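Local coordinates for BRIC1 (Synthetic construct, PDB 6FF6), which is a computationally designed repeat protein with a novel, corrugated all-helical architecture and no known natural function, at residues Q24-E29 with G69-T74; E188-E193 with R242-E247; A56-A61 with F89-E94; F177-E182 with D221-S226. All blocks are in the same frame, centred on the assembly; numbering follows the deposited sequence.

Interactions 1, 2 and 4 are buried, whereas interaction 3 lies at the surface. Interactions 1 and 3 share helix 51-71 and belong to the same half of the chain, whose sequence resembles an Hpt domain. Their centres are about 21 Å apart. Interactions 2 and 4 share helix 178-196, with centres about 22 Å apart. Interactions 2 and 3 lie on opposite sides of the chain's centre, about 56 Å apart between centres. The chemistry follows the place. Interaction 1 is a cluster of four phenylalanines, and interaction 2 is aliphatic. Interaction 4 adds a tyrosine hydroxyl bond to a ring stack. Interaction 3, at the surface, sets an arginine on a phenylalanine face.

Interaction 1 of 4, residues Q24-E29 with G69-T74; sequences QTFFDE and GTFGFT
F26 and F27 of helix 23-42 meet F71 in the last turn of helix 51-71 and F73 in the turn that follows. The contact is wholly apolar, with no hydrogen bond between the segments. F26 touches both partners. Its CB lies 3.6 Å from CE2 of F71, and the two rings are inclined at 53°. Its ring atom CE2 lies 3.7 Å from CD2 of F73, at the edge of the F73 ring. With CG anti to the backbone N (chi1 169°), F26 heads toward the turn, where CB meets F71 and CE2 and CD2 meet F73. The four rings form an aromatic cluster inside a helical bundle. Y23 and Y119 extend it, Y119 stacking on F73; L116 of helix 99-121 packs on F26 and F27. F27 and F73 have nearly parallel planes, 12° apart, but they meet rim to rim. Here CE1 of F27 is 3.6 Å from CE2 of F73.

Backbone turns place the second pair. G72 has positive phi and closes helix 51-71 in a Schellman motif. F73 follows as the N-cap residue of helix 74-92. CB of F71 lies over one face of the F73 ring, toward its rim. Within helix 23-42, Q24 NE2 donates to D28 OD1 at 2.8 Å, above the carboxylate plane.

Interaction 2 of 4, residues E188-E193 with R242-E247; sequences ENLLDE and RQLALE
L190 of helix 178-196 reaches across to L244 and A245 of helix 231-247. Along the second segment, Q243 flanks the contact; its NE2 donates to OE2 of E247 at 3.0 Å, one turn on. That bond is nearly straight, at 170°, and reaches E247 from well above the carboxylate plane. L244 comes next and is buried. Its CD2 methyl lies 4.1 Å from CD1 of L190, and the two side chains cross at about a right angle. L244 also packs on I205 and L208 of helix 203-224.

A245 is the point of closest approach. CD2 of L190 sits 3.6 Å from CA of A245 and 3.9 Å from its CB. The small side chain lets the methyl rest directly on the backbone, and the CA atoms of L190 and A245 are 6.5 Å apart. With CG beside the backbone N (chi1 -67°), the L190 side chain points at helix 231-247, and its fork puts CD1 on L244 and CD2 on A245. F209 and M199 also pack on L190. This is leucine-alanine packing between helices, which joins the C-terminal helix 231-247 to helices 178-196 and 203-224 of a bundle whose sequence resembles an Hpt domain.

Interaction 3 of 4, residues A56-A61 with F89-E94; sequences AIFRAA and FARRGE
F58 and R91 make this contact alone, between helix 51-71 and helix 74-92. The guanidinium of R91 lies flat on one face of the F58 ring. The planes are 15° apart and the group centres 3.9 Å apart, so the pair is both stacked and cation-pi. NE of R91 sits over the ring centre, 3.7 Å above its plane. Further out, NH1 of R91 comes 3.6 Å from CE2 of F58. At the near end, CD of R91 lies 4.1 Å from CB of F58, so the aliphatic part of the arginine joins the packing too.

The torsions explain the overlap. F58 holds CG anti to its own N, and its ring reaches out toward the other helix. R91 takes a less common start, with CG between the backbone N and the carbonyl carbon (chi1 76°). From CG to NE the chain is then fully extended, and this carries the guanidinium over to the ring. The final turn about CD-NE (chi4 116°) swings its plane flat to the ring.

Polar partners fix the rotation of the flat group. D88 OD1 forms salt bridges with NE of both R91 and R92, and NH2 of R91 is hydrogen-bonded to N55 OD1. The R91 charge is thus probably balanced in part by D88. E84 and D88 also touch F58.

G93, with positive phi, follows the last turn of helix 74-92. Near it, F89 packs on A156 of the second subunit. The arrangement is an arginine-phenylalanine cation-pi stack between two consecutive helices at the surface of an antiparallel helical bundle.

Interaction 4 of 4, residues F177-E182 with D221-S226; sequences FTILQE and DAYKNS
The rings of F177 and Y223 lie face to face, with centroids 3.9 Å apart and planes at 14°. The side chains run in opposite directions as they pass. Each CB therefore ends up over the partner's ring: CB of F177 lies 3.8 Å from the Y223 centroid, and CB of Y223 lies 4.0 Å from the F177 centroid. These are CH-pi contacts at the two ends of the stack. Between the two residues, CD1 of F177 and CD1 of Y223 come to 3.4 Å. CG of Y223, anti to the carbonyl carbon (chi1 -55°), directs the ring at helix 178-196.

L180 meets Y223 differently, at the ring edge. Its CB is 3.4 Å from CE2 of Y223, near the ring plane. The tyrosine points its hydroxyl into the first turn of helix 178-196. There the backbone N of L180 donates to OH of Y223 at 3.0 Å, with an angle of 151°. CB of I179 also touches this oxygen, at 3.5 Å. F177 is the N-cap residue here.

Y223 stands on the last turn of helix 203-224, which ends in a Schellman motif with S226 at C-prime. F131 of helix 125-146 packs on both F177 and Y223. A172 of helix 155-174 touches F177 and L180, and P229 of the following loop lies against I179 and Y223.

Interaction 1 of 4, residues Q24-E29 with G69-T74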
loop_
_atom_site.group_PDB
_atom_site.type_symbol
_atom_site.label_atom_id
_atom_site.label_comp_id
_atom_site.label_asym_id
_atom_site.label_seq_id
_atom_site.Cartn_x
_atom_site.Cartn_y
_atom_site.Cartn_z
ATOM N N GLN A 24 13.776 4.540 -4.835
ATOM C CA GLN A 24 14.197 5.676 -5.674
ATOM C C GLN A 24 15.123 5.286 -6.830
ATOM O O GLN A 24 15.049 5.904 -7.890
ATOM C CB GLN A 24 14.808 6.821 -4.843
ATOM C CG GLN A 24 14.832 8.186 -5.568
ATOM C CD GLN A 24 13.465 8.696 -6.007
ATOM O OE1 GLN A 24 12.480 8.678 -5.254
ATOM N NE2 GLN A 24 13.374 9.169 -7.245
ATOM N N THR A 25 15.967 4.262 -6.639
ATOM C CA THR A 25 16.856 3.776 -7.689
ATOM C C THR A 25 15.997 3.247 -8.822
ATOM O O THR A 25 16.233 3.597 -9.983
ATOM C CB THR A 25 17.882 2.781 -7.126
ATOM O OG1 THR A 25 18.766 3.484 -6.250
ATOM C CG2 THR A 25 18.699 2.107 -8.212
ATOM N N PHE A 26 14.957 2.476 -8.478
ATOM C CA PHE A 26 14.014 1.970 -9.463
ATOM C C PHE A 26 13.284 3.115 -10.171
ATOM O O PHE A 26 13.256 3.127 -11.387
ATOM C CB PHE A 26 13.021 1.002 -8.827
ATOM C CG PHE A 26 11.860 0.651 -9.733
ATOM C CD1 PHE A 26 12.044 -0.165 -10.843
ATOM C CD2 PHE A 26 10.582 1.122 -9.464
ATOM C CE1 PHE A 26 10.973 -0.495 -11.673
ATOM C CE2 PHE A 26 9.504 0.776 -10.290
ATOM C CZ PHE A 26 9.710 -0.030 -11.388
ATOM N N PHE A 27 12.733 4.083 -9.417
ATOM C CA PHE A 27 12.012 5.235 -9.975
ATOM C C PHE A 27 12.832 6.057 -10.943
ATOM O O PHE A 27 12.305 6.483 -11.962
ATOM C CB PHE A 27 11.432 6.144 -8.876
ATOM C CG PHE A 27 10.399 5.480 -8.004
ATOM C CD1 PHE A 27 9.303 4.824 -8.568
ATOM C CD2 PHE A 27 10.513 5.511 -6.620
ATOM C CE1 PHE A 27 8.375 4.156 -7.764
ATOM C CE2 PHE A 27 9.578 4.850 -5.811
ATOM C CZ PHE A 27 8.506 4.187 -6.385
ATOM N N ASP A 28 14.126 6.267 -10.650
ATOM C CA ASP A 28 15.014 7.025 -11.526
ATOM C C ASP A 28 15.289 6.243 -12.790
ATOM O O ASP A 28 15.163 6.801 -13.876
ATOM C CB ASP A 28 16.301 7.418 -10.797
ATOM C CG ASP A 28 16.108 8.395 -9.637
ATOM O OD1 ASP A 28 15.011 8.999 -9.540
ATOM O OD2 ASP A 28 17.053 8.554 -8.828
ATOM N N GLU A 29 15.583 4.937 -12.665
ATOM C CA GLU A 29 15.832 4.050 -13.804
ATOM C C GLU A 29 14.605 3.936 -14.701
ATOM O O GLU A 29 14.719 4.077 -15.928
ATOM C CB GLU A 29 16.190 2.650 -13.317
ATOM C CG GLU A 29 17.672 2.342 -13.270
ATOM C CD GLU A 29 17.978 1.027 -12.579
ATOM O OE1 GLU A 29 17.185 0.068 -12.737
ATOM O OE2 GLU A 29 19.008 0.956 -11.871
ATOM N N GLY A 69 7.405 -5.941 -9.928
ATOM C CA GLY A 69 7.198 -7.190 -9.207
ATOM C C GLY A 69 7.928 -7.211 -7.877
ATOM O O GLY A 69 7.342 -7.579 -6.852
ATOM N N THR A 70 9.206 -6.789 -7.880
ATOM C CA THR A 70 10.062 -6.733 -6.684
ATOM C C THR A 70 9.410 -5.934 -5.546
ATOM O O THR A 70 9.427 -6.383 -4.398
ATOM C CB THR A 70 11.459 -6.171 -7.042
ATOM O OG1 THR A 70 12.079 -6.997 -8.027
ATOM C CG2 THR A 70 12.381 -6.078 -5.844
ATOM N N PHE A 71 8.820 -4.771 -5.872
ATOM C CA PHE A 71 8.236 -3.873 -4.879
ATOM C C PHE A 71 6.724 -3.964 -4.711
ATOM O O PHE A 71 6.153 -3.173 -3.949
ATOM C CB PHE A 71 8.639 -2.428 -5.181
ATOM C CG PHE A 71 10.125 -2.186 -5.265
ATOM C CD1 PHE A 71 10.936 -2.349 -4.152
ATOM C CD2 PHE A 71 10.710 -1.764 -6.448
ATOM C CE1 PHE A 71 12.311 -2.121 -4.232
ATOM C CE2 PHE A 71 12.084 -1.539 -6.526
ATOM C CZ PHE A 71 12.876 -1.712 -5.418
ATOM N N GLY A 72 6.097 -4.924 -5.390
ATOM C CA GLY A 72 4.654 -5.141 -5.327
ATOM C C GLY A 72 3.812 -4.070 -5.996
ATOM O O GLY A 72 2.641 -3.893 -5.643
ATOM N N PHE A 73 4.385 -3.361 -6.990
ATOM C CA PHE A 73 3.685 -2.317 -7.746
ATOM C C PHE A 73 2.746 -2.994 -8.764
ATOM O O PHE A 73 3.030 -3.080 -9.957
ATOM C CB PHE A 73 4.678 -1.336 -8.386
ATOM C CG PHE A 73 5.625 -0.609 -7.442
ATOM C CD1 PHE A 73 5.339 -0.495 -6.085
ATOM C CD2 PHE A 73 6.787 -0.008 -7.920
ATOM C CE1 PHE A 73 6.202 0.186 -5.225
ATOM C CE2 PHE A 73 7.649 0.674 -7.058
ATOM C CZ PHE A 73 7.346 0.772 -5.722
ATOM N N THR A 74 1.628 -3.516 -8.235
ATOM C CA THR A 74 0.676 -4.337 -8.971
ATOM C C THR A 74 0.009 -3.623 -10.139
ATOM O O THR A 74 -0.096 -4.220 -11.216
ATOM C CB THR A 74 -0.325 -4.990 -8.043
ATOM O OG1 THR A 74 -0.816 -4.029 -7.117
ATOM C CG2 THR A 74 0.291 -6.157 -7.297
#

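Interaction 2 of 4, residues E188-E193 with R242-E247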
loop_
_atom_site.group_PDB
_atom_site.type_symbol
_atom_site.label_atom_id
_atom_site.label_comp_id
_atom_site.label_asym_id
_atom_site.label_seq_id
_atom_site.Cartn_x
_atom_site.Cartn_y
_atom_site.Cartn_z
ATOM N N GLU A 188 19.120 5.358 19.481
ATOM C CA GLU A 188 18.891 3.924 19.304
ATOM C C GLU A 188 20.124 3.105 19.658
ATOM O O GLU A 188 19.999 2.120 20.376
ATOM C CB GLU A 188 18.453 3.622 17.867
ATOM C CG GLU A 188 18.081 2.174 17.622
ATOM C CD GLU A 188 17.952 1.771 16.171
ATOM O OE1 GLU A 188 18.448 2.513 15.296
ATOM O OE2 GLU A 188 17.367 0.700 15.904
ATOM N N ASN A 189 21.298 3.496 19.155
ATOM C CA ASN A 189 22.547 2.798 19.455
ATOM C C ASN A 189 22.832 2.783 20.963
ATOM O O ASN A 189 23.222 1.741 21.495
ATOM C CB ASN A 189 23.707 3.393 18.659
ATOM C CG ASN A 189 23.687 3.042 17.192
ATOM O OD1 ASN A 189 23.102 2.039 16.754
ATOM N ND2 ASN A 189 24.345 3.860 16.397
ATOM N N LEU A 190 22.573 3.924 21.649
ATOM C CA LEU A 190 22.703 4.076 23.102
ATOM C C LEU A 190 21.665 3.196 23.805
ATOM O O LEU A 190 21.993 2.547 24.795
ATOM C CB LEU A 190 22.538 5.549 23.531
ATOM C CG LEU A 190 23.646 6.520 23.084
ATOM C CD1 LEU A 190 23.248 7.956 23.325
ATOM C CD2 LEU A 190 24.916 6.259 23.819
ATOM N N LEU A 191 20.441 3.129 23.262
ATOM C CA LEU A 191 19.373 2.287 23.807
ATOM C C LEU A 191 19.686 0.794 23.632
ATOM O O LEU A 191 19.292 -0.011 24.479
ATOM C CB LEU A 191 18.017 2.637 23.173
ATOM C CG LEU A 191 17.473 4.045 23.444
ATOM C CD1 LEU A 191 16.332 4.361 22.517
ATOM C CD2 LEU A 191 17.063 4.217 24.883
ATOM N N ASP A 192 20.408 0.432 22.548
ATOM C CA ASP A 192 20.818 -0.943 22.274
ATOM C C ASP A 192 21.852 -1.380 23.314
ATOM O O ASP A 192 21.759 -2.492 23.844
ATOM C CB ASP A 192 21.379 -1.087 20.855
ATOM C CG ASP A 192 21.525 -2.531 20.421
ATOM O OD1 ASP A 192 20.492 -3.200 20.234
ATOM O OD2 ASP A 192 22.673 -2.992 20.277
ATOM N N GLU A 193 22.807 -0.495 23.639
ATOM C CA GLU A 193 23.804 -0.790 24.662
ATOM C C GLU A 193 23.163 -0.805 26.060
ATOM O O GLU A 193 23.532 -1.638 26.892
ATOM C CB GLU A 193 24.967 0.189 24.561
ATOM C CG GLU A 193 26.160 -0.335 23.772
ATOM C CD GLU A 193 25.949 -0.671 22.309
ATOM O OE1 GLU A 193 26.096 0.245 21.469
ATOM O OE2 GLU A 193 25.660 -1.849 22.000
ATOM N N ARG A 242 26.714 11.572 21.091
ATOM C CA ARG A 242 28.018 10.955 20.823
ATOM C C ARG A 242 28.955 11.056 22.034
ATOM O O ARG A 242 29.785 10.170 22.239
ATOM C CB ARG A 242 28.657 11.538 19.563
ATOM C CG ARG A 242 27.951 11.056 18.318
ATOM C CD ARG A 242 28.358 11.837 17.096
ATOM N NE ARG A 242 27.280 11.846 16.108
ATOM C CZ ARG A 242 27.345 12.457 14.931
ATOM N NH1 ARG A 242 28.442 13.119 14.577
ATOM N NH2 ARG A 242 26.313 12.416 14.098
ATOM N N GLN A 243 28.793 12.132 22.842
ATOM C CA GLN A 243 29.519 12.399 24.085
ATOM C C GLN A 243 29.170 11.278 25.067
ATOM O O GLN A 243 30.060 10.691 25.672
ATOM C CB GLN A 243 29.072 13.768 24.639
ATOM C CG GLN A 243 29.668 14.199 25.971
ATOM C CD GLN A 243 31.050 14.756 25.822
ATOM O OE1 GLN A 243 31.415 15.338 24.794
ATOM N NE2 GLN A 243 31.848 14.593 26.857
ATOM N N LEU A 244 27.878 10.960 25.182
ATOM C CA LEU A 244 27.352 9.895 26.030
ATOM C C LEU A 244 27.815 8.520 25.581
ATOM O O LEU A 244 28.021 7.662 26.423
ATOM C CB LEU A 244 25.836 9.941 26.008
ATOM C CG LEU A 244 25.129 9.680 27.306
ATOM C CD1 LEU A 244 25.383 10.809 28.305
ATOM C CD2 LEU A 244 23.656 9.542 27.054
ATOM N N ALA A 245 27.988 8.307 24.266
ATOM C CA ALA A 245 28.469 7.050 23.683
ATOM C C ALA A 245 29.898 6.764 24.099
ATOM O O ALA A 245 30.322 5.607 24.101
ATOM C CB ALA A 245 28.377 7.107 22.164
ATOM N N LEU A 246 30.638 7.828 24.422
ATOM C CA LEU A 246 32.022 7.781 24.880
ATOM C C LEU A 246 32.029 7.671 26.400
ATOM O O LEU A 246 32.733 6.819 26.940
ATOM C CB LEU A 246 32.785 9.062 24.440
ATOM C CG LEU A 246 33.001 9.304 22.928
ATOM C CD1 LEU A 246 33.264 10.779 22.626
ATOM C CD2 LEU A 246 34.131 8.445 22.387
ATOM N N GLU A 247 31.237 8.534 27.082
ATOM C CA GLU A 247 31.128 8.638 28.545
ATOM C C GLU A 247 30.610 7.388 29.237
ATOM O O GLU A 247 31.082 7.068 30.335
ATOM C CB GLU A 247 30.284 9.852 28.957
ATOM C CG GLU A 247 31.043 11.160 28.848
ATOM C CD GLU A 247 30.292 12.426 29.216
ATOM O OE1 GLU A 247 29.039 12.396 29.254
ATOM O OE2 GLU A 247 30.963 13.457 29.450
#

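Interaction 3 of 4, residues A56-A61 with F89-E94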
loop_
_atom_site.group_PDB
_atom_site.type_symbol
_atom_site.label_atom_id
_atom_site.label_comp_id
_atom_site.label_asym_id
_atom_site.label_seq_id
_atom_site.Cartn_x
_atom_site.Cartn_y
_atom_site.Cartn_z
ATOM N N ALA A 56 14.068 -3.049 -28.254
ATOM C CA ALA A 56 14.437 -1.986 -27.309
ATOM C C ALA A 56 13.264 -1.637 -26.406
ATOM O O ALA A 56 13.435 -1.575 -25.192
ATOM C CB ALA A 56 14.911 -0.746 -28.051
ATOM N N ILE A 57 12.065 -1.462 -26.983
ATOM C CA ILE A 57 10.860 -1.148 -26.216
ATOM C C ILE A 57 10.527 -2.318 -25.293
ATOM O O ILE A 57 10.174 -2.129 -24.129
ATOM C CB ILE A 57 9.696 -0.793 -27.164
ATOM C CG1 ILE A 57 10.021 0.447 -27.988
ATOM C CG2 ILE A 57 8.440 -0.550 -26.359
ATOM C CD1 ILE A 57 9.326 0.530 -29.308
ATOM N N PHE A 58 10.681 -3.527 -25.805
ATOM C CA PHE A 58 10.447 -4.731 -25.037
ATOM C C PHE A 58 11.406 -4.835 -23.850
ATOM O O PHE A 58 10.964 -5.119 -22.750
ATOM C CB PHE A 58 10.566 -5.958 -25.949
ATOM C CG PHE A 58 10.271 -7.230 -25.209
ATOM C CD1 PHE A 58 8.957 -7.628 -24.975
ATOM C CD2 PHE A 58 11.304 -8.010 -24.697
ATOM C CE1 PHE A 58 8.683 -8.787 -24.246
ATOM C CE2 PHE A 58 11.026 -9.170 -23.967
ATOM C CZ PHE A 58 9.719 -9.542 -23.732
ATOM N N ARG A 59 12.706 -4.599 -24.064
ATOM C CA ARG A 59 13.737 -4.656 -23.015
ATOM C C ARG A 59 13.462 -3.681 -21.903
ATOM O O ARG A 59 13.614 -4.031 -20.730
ATOM C CB ARG A 59 15.109 -4.337 -23.596
ATOM C CG ARG A 59 15.763 -5.487 -24.311
ATOM C CD ARG A 59 16.689 -4.930 -25.352
ATOM N NE ARG A 59 17.064 -5.951 -26.313
ATOM C CZ ARG A 59 18.277 -6.078 -26.827
ATOM N NH1 ARG A 59 19.234 -5.219 -26.505
ATOM N NH2 ARG A 59 18.546 -7.069 -27.665
ATOM N N ALA A 60 13.075 -2.447 -22.263
ATOM C CA ALA A 60 12.764 -1.406 -21.290
ATOM C C ALA A 60 11.529 -1.808 -20.493
ATOM O O ALA A 60 11.535 -1.681 -19.276
ATOM C CB ALA A 60 12.538 -0.085 -21.995
ATOM N N ALA A 61 10.502 -2.352 -21.158
ATOM C CA ALA A 61 9.275 -2.820 -20.483
ATOM C C ALA A 61 9.584 -4.004 -19.558
ATOM O O ALA A 61 9.142 -4.030 -18.429
ATOM C CB ALA A 61 8.216 -3.209 -21.509
ATOM N N PHE A 89 3.849 -9.714 -29.632
ATOM C CA PHE A 89 3.205 -9.979 -30.921
ATOM C C PHE A 89 3.872 -9.103 -32.002
ATOM O O PHE A 89 4.120 -9.564 -33.112
ATOM C CB PHE A 89 1.695 -9.660 -30.905
ATOM C CG PHE A 89 0.813 -10.176 -29.792
ATOM C CD1 PHE A 89 0.923 -11.491 -29.341
ATOM C CD2 PHE A 89 -0.175 -9.363 -29.233
ATOM C CE1 PHE A 89 0.110 -11.956 -28.296
ATOM C CE2 PHE A 89 -0.993 -9.831 -28.190
ATOM C CZ PHE A 89 -0.850 -11.125 -27.736
ATOM N N ALA A 90 4.148 -7.836 -31.679
ATOM C CA ALA A 90 4.734 -6.915 -32.636
ATOM C C ALA A 90 6.118 -7.358 -33.086
ATOM O O ALA A 90 6.343 -7.470 -34.297
ATOM C CB ALA A 90 4.776 -5.512 -32.066
ATOM N N ARG A 91 7.020 -7.660 -32.129
ATOM C CA ARG A 91 8.396 -8.052 -32.421
ATOM C C ARG A 91 8.484 -9.425 -33.060
ATOM O O ARG A 91 9.405 -9.665 -33.840
ATOM C CB ARG A 91 9.314 -7.922 -31.189
ATOM C CG ARG A 91 9.163 -9.012 -30.134
ATOM C CD ARG A 91 9.981 -8.701 -28.905
ATOM N NE ARG A 91 9.966 -9.811 -27.951
ATOM C CZ ARG A 91 11.040 -10.514 -27.606
ATOM N NH1 ARG A 91 10.940 -11.497 -26.723
ATOM N NH2 ARG A 91 12.218 -10.251 -28.155
ATOM N N ARG A 92 7.532 -10.311 -32.757
ATOM C CA ARG A 92 7.552 -11.639 -33.356
ATOM C C ARG A 92 6.851 -11.641 -34.711
ATOM O O ARG A 92 7.190 -12.461 -35.567
ATOM C CB ARG A 92 7.028 -12.711 -32.392
ATOM C CG ARG A 92 7.986 -12.941 -31.223
ATOM C CD ARG A 92 7.363 -13.716 -30.099
ATOM N NE ARG A 92 8.285 -13.835 -28.970
ATOM C CZ ARG A 92 9.156 -14.828 -28.807
ATOM N NH1 ARG A 92 9.252 -15.796 -29.717
ATOM N NH2 ARG A 92 9.938 -14.862 -27.736
ATOM N N GLY A 93 5.946 -10.684 -34.921
ATOM C CA GLY A 93 5.240 -10.535 -36.188
ATOM C C GLY A 93 3.817 -11.047 -36.197
ATOM O O GLY A 93 3.200 -11.133 -37.263
ATOM N N GLU A 94 3.286 -11.388 -35.011
ATOM C CA GLU A 94 1.902 -11.845 -34.840
ATOM C C GLU A 94 0.929 -10.650 -35.007
ATOM O O GLU A 94 -0.209 -10.840 -35.462
ATOM C CB GLU A 94 1.701 -12.510 -33.460
ATOM C CG GLU A 94 2.565 -13.733 -33.190
ATOM C CD GLU A 94 2.790 -14.014 -31.715
ATOM O OE1 GLU A 94 3.971 -14.054 -31.302
ATOM O OE2 GLU A 94 1.795 -14.186 -30.971
#

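Interaction 4 of 4, residues F177-E182 with D221-S226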
loop_
_atom_site.group_PDB
_atom_site.type_symbol
_atom_site.label_atom_id
_atom_site.label_comp_id
_atom_site.label_asym_id
_atom_site.label_seq_id
_atom_site.Cartn_x
_atom_site.Cartn_y
_atom_site.Cartn_z
ATOM N N PHE A 177 13.615 11.987 5.963
ATOM C CA PHE A 177 13.807 12.916 7.070
ATOM C C PHE A 177 15.176 12.592 7.683
ATOM O O PHE A 177 15.264 11.924 8.711
ATOM C CB PHE A 177 12.658 12.801 8.089
ATOM C CG PHE A 177 11.235 13.081 7.626
ATOM C CD1 PHE A 177 10.972 14.031 6.645
ATOM C CD2 PHE A 177 10.148 12.463 8.242
ATOM C CE1 PHE A 177 9.656 14.314 6.253
ATOM C CE2 PHE A 177 8.831 12.747 7.840
ATOM C CZ PHE A 177 8.601 13.666 6.846
ATOM N N THR A 178 16.247 13.014 7.000
ATOM C CA THR A 178 17.642 12.768 7.379
ATOM C C THR A 178 17.962 13.237 8.808
ATOM O O THR A 178 18.538 12.460 9.570
ATOM C CB THR A 178 18.584 13.371 6.311
ATOM O OG1 THR A 178 18.464 12.620 5.103
ATOM C CG2 THR A 178 20.049 13.409 6.740
ATOM N N ILE A 179 17.587 14.483 9.171
ATOM C CA ILE A 179 17.842 15.048 10.499
ATOM C C ILE A 179 17.160 14.217 11.595
ATOM O O ILE A 179 17.829 13.873 12.564
ATOM C CB ILE A 179 17.505 16.554 10.550
ATOM C CG1 ILE A 179 18.634 17.353 9.906
ATOM C CG2 ILE A 179 17.266 17.044 11.959
ATOM C CD1 ILE A 179 18.298 18.783 9.538
ATOM N N LEU A 180 15.863 13.876 11.433
ATOM C CA LEU A 180 15.089 13.063 12.416
ATOM C C LEU A 180 15.653 11.656 12.560
ATOM O O LEU A 180 15.748 11.138 13.680
ATOM C CB LEU A 180 13.572 13.011 12.089
ATOM C CG LEU A 180 12.652 12.145 12.985
ATOM C CD1 LEU A 180 12.612 12.654 14.426
ATOM C CD2 LEU A 180 11.269 12.052 12.396
ATOM N N GLN A 181 16.017 11.049 11.415
ATOM C CA GLN A 181 16.556 9.704 11.353
ATOM C C GLN A 181 17.839 9.628 12.116
ATOM O O GLN A 181 17.978 8.742 12.942
ATOM C CB GLN A 181 16.769 9.278 9.904
ATOM C CG GLN A 181 17.155 7.819 9.753
ATOM C CD GLN A 181 17.616 7.497 8.357
ATOM O OE1 GLN A 181 18.240 8.325 7.669
ATOM N NE2 GLN A 181 17.356 6.266 7.926
ATOM N N GLU A 182 18.759 10.569 11.872
ATOM C CA GLU A 182 20.049 10.608 12.537
ATOM C C GLU A 182 19.948 10.752 14.043
ATOM O O GLU A 182 20.626 10.010 14.750
ATOM C CB GLU A 182 20.936 11.689 11.925
ATOM C CG GLU A 182 21.430 11.334 10.529
ATOM C CD GLU A 182 21.979 9.926 10.395
ATOM O OE1 GLU A 182 21.223 9.039 9.935
ATOM O OE2 GLU A 182 23.151 9.701 10.785
ATOM N N ASP A 221 7.527 18.050 14.214
ATOM C CA ASP A 221 6.707 19.247 14.027
ATOM C C ASP A 221 7.144 20.125 12.851
ATOM O O ASP A 221 6.292 20.627 12.110
ATOM C CB ASP A 221 6.630 20.059 15.326
ATOM C CG ASP A 221 5.842 19.384 16.452
ATOM O OD1 ASP A 221 5.177 18.340 16.189
ATOM O OD2 ASP A 221 5.904 19.880 17.597
ATOM N N ALA A 222 8.460 20.312 12.672
ATOM C CA ALA A 222 8.985 21.081 11.548
ATOM C C ALA A 222 8.534 20.408 10.261
ATOM O O ALA A 222 7.906 21.067 9.435
ATOM C CB ALA A 222 10.495 21.138 11.604
ATOM N N TYR A 223 8.775 19.082 10.120
ATOM C CA TYR A 223 8.344 18.322 8.935
ATOM C C TYR A 223 6.806 18.331 8.789
ATOM O O TYR A 223 6.310 18.387 7.659
ATOM C CB TYR A 223 8.813 16.859 8.969
ATOM C CG TYR A 223 10.290 16.599 9.151
ATOM C CD1 TYR A 223 11.216 17.050 8.216
ATOM C CD2 TYR A 223 10.747 15.762 10.163
ATOM C CE1 TYR A 223 12.565 16.734 8.329
ATOM C CE2 TYR A 223 12.104 15.487 10.317
ATOM C CZ TYR A 223 13.007 15.969 9.389
ATOM O OH TYR A 223 14.337 15.664 9.494
ATOM N N LYS A 224 6.066 18.288 9.927
ATOM C CA LYS A 224 4.599 18.318 9.941
ATOM C C LYS A 224 4.090 19.606 9.292
ATOM O O LYS A 224 3.095 19.575 8.584
ATOM C CB LYS A 224 4.071 18.179 11.377
ATOM C CG LYS A 224 2.644 17.679 11.497
ATOM C CD LYS A 224 2.286 17.432 12.971
ATOM C CE LYS A 224 0.955 16.730 13.166
ATOM N NZ LYS A 224 0.739 16.326 14.583
ATOM N N ASN A 225 4.812 20.718 9.492
ATOM C CA ASN A 225 4.474 22.038 8.953
ATOM C C ASN A 225 5.225 22.362 7.670
ATOM O O ASN A 225 5.263 23.525 7.260
ATOM C CB ASN A 225 4.717 23.122 10.014
ATOM C CG ASN A 225 3.805 23.026 11.223
ATOM O OD1 ASN A 225 2.603 22.765 11.115
ATOM N ND2 ASN A 225 4.356 23.249 12.407
ATOM N N SER A 226 5.824 21.329 7.035
ATOM C CA SER A 226 6.595 21.409 5.791
ATOM C C SER A 226 7.737 22.438 5.897
ATOM O O SER A 226 8.035 23.201 4.970
ATOM C CB SER A 226 5.676 21.642 4.592
ATOM O OG SER A 226 4.708 20.610 4.470
#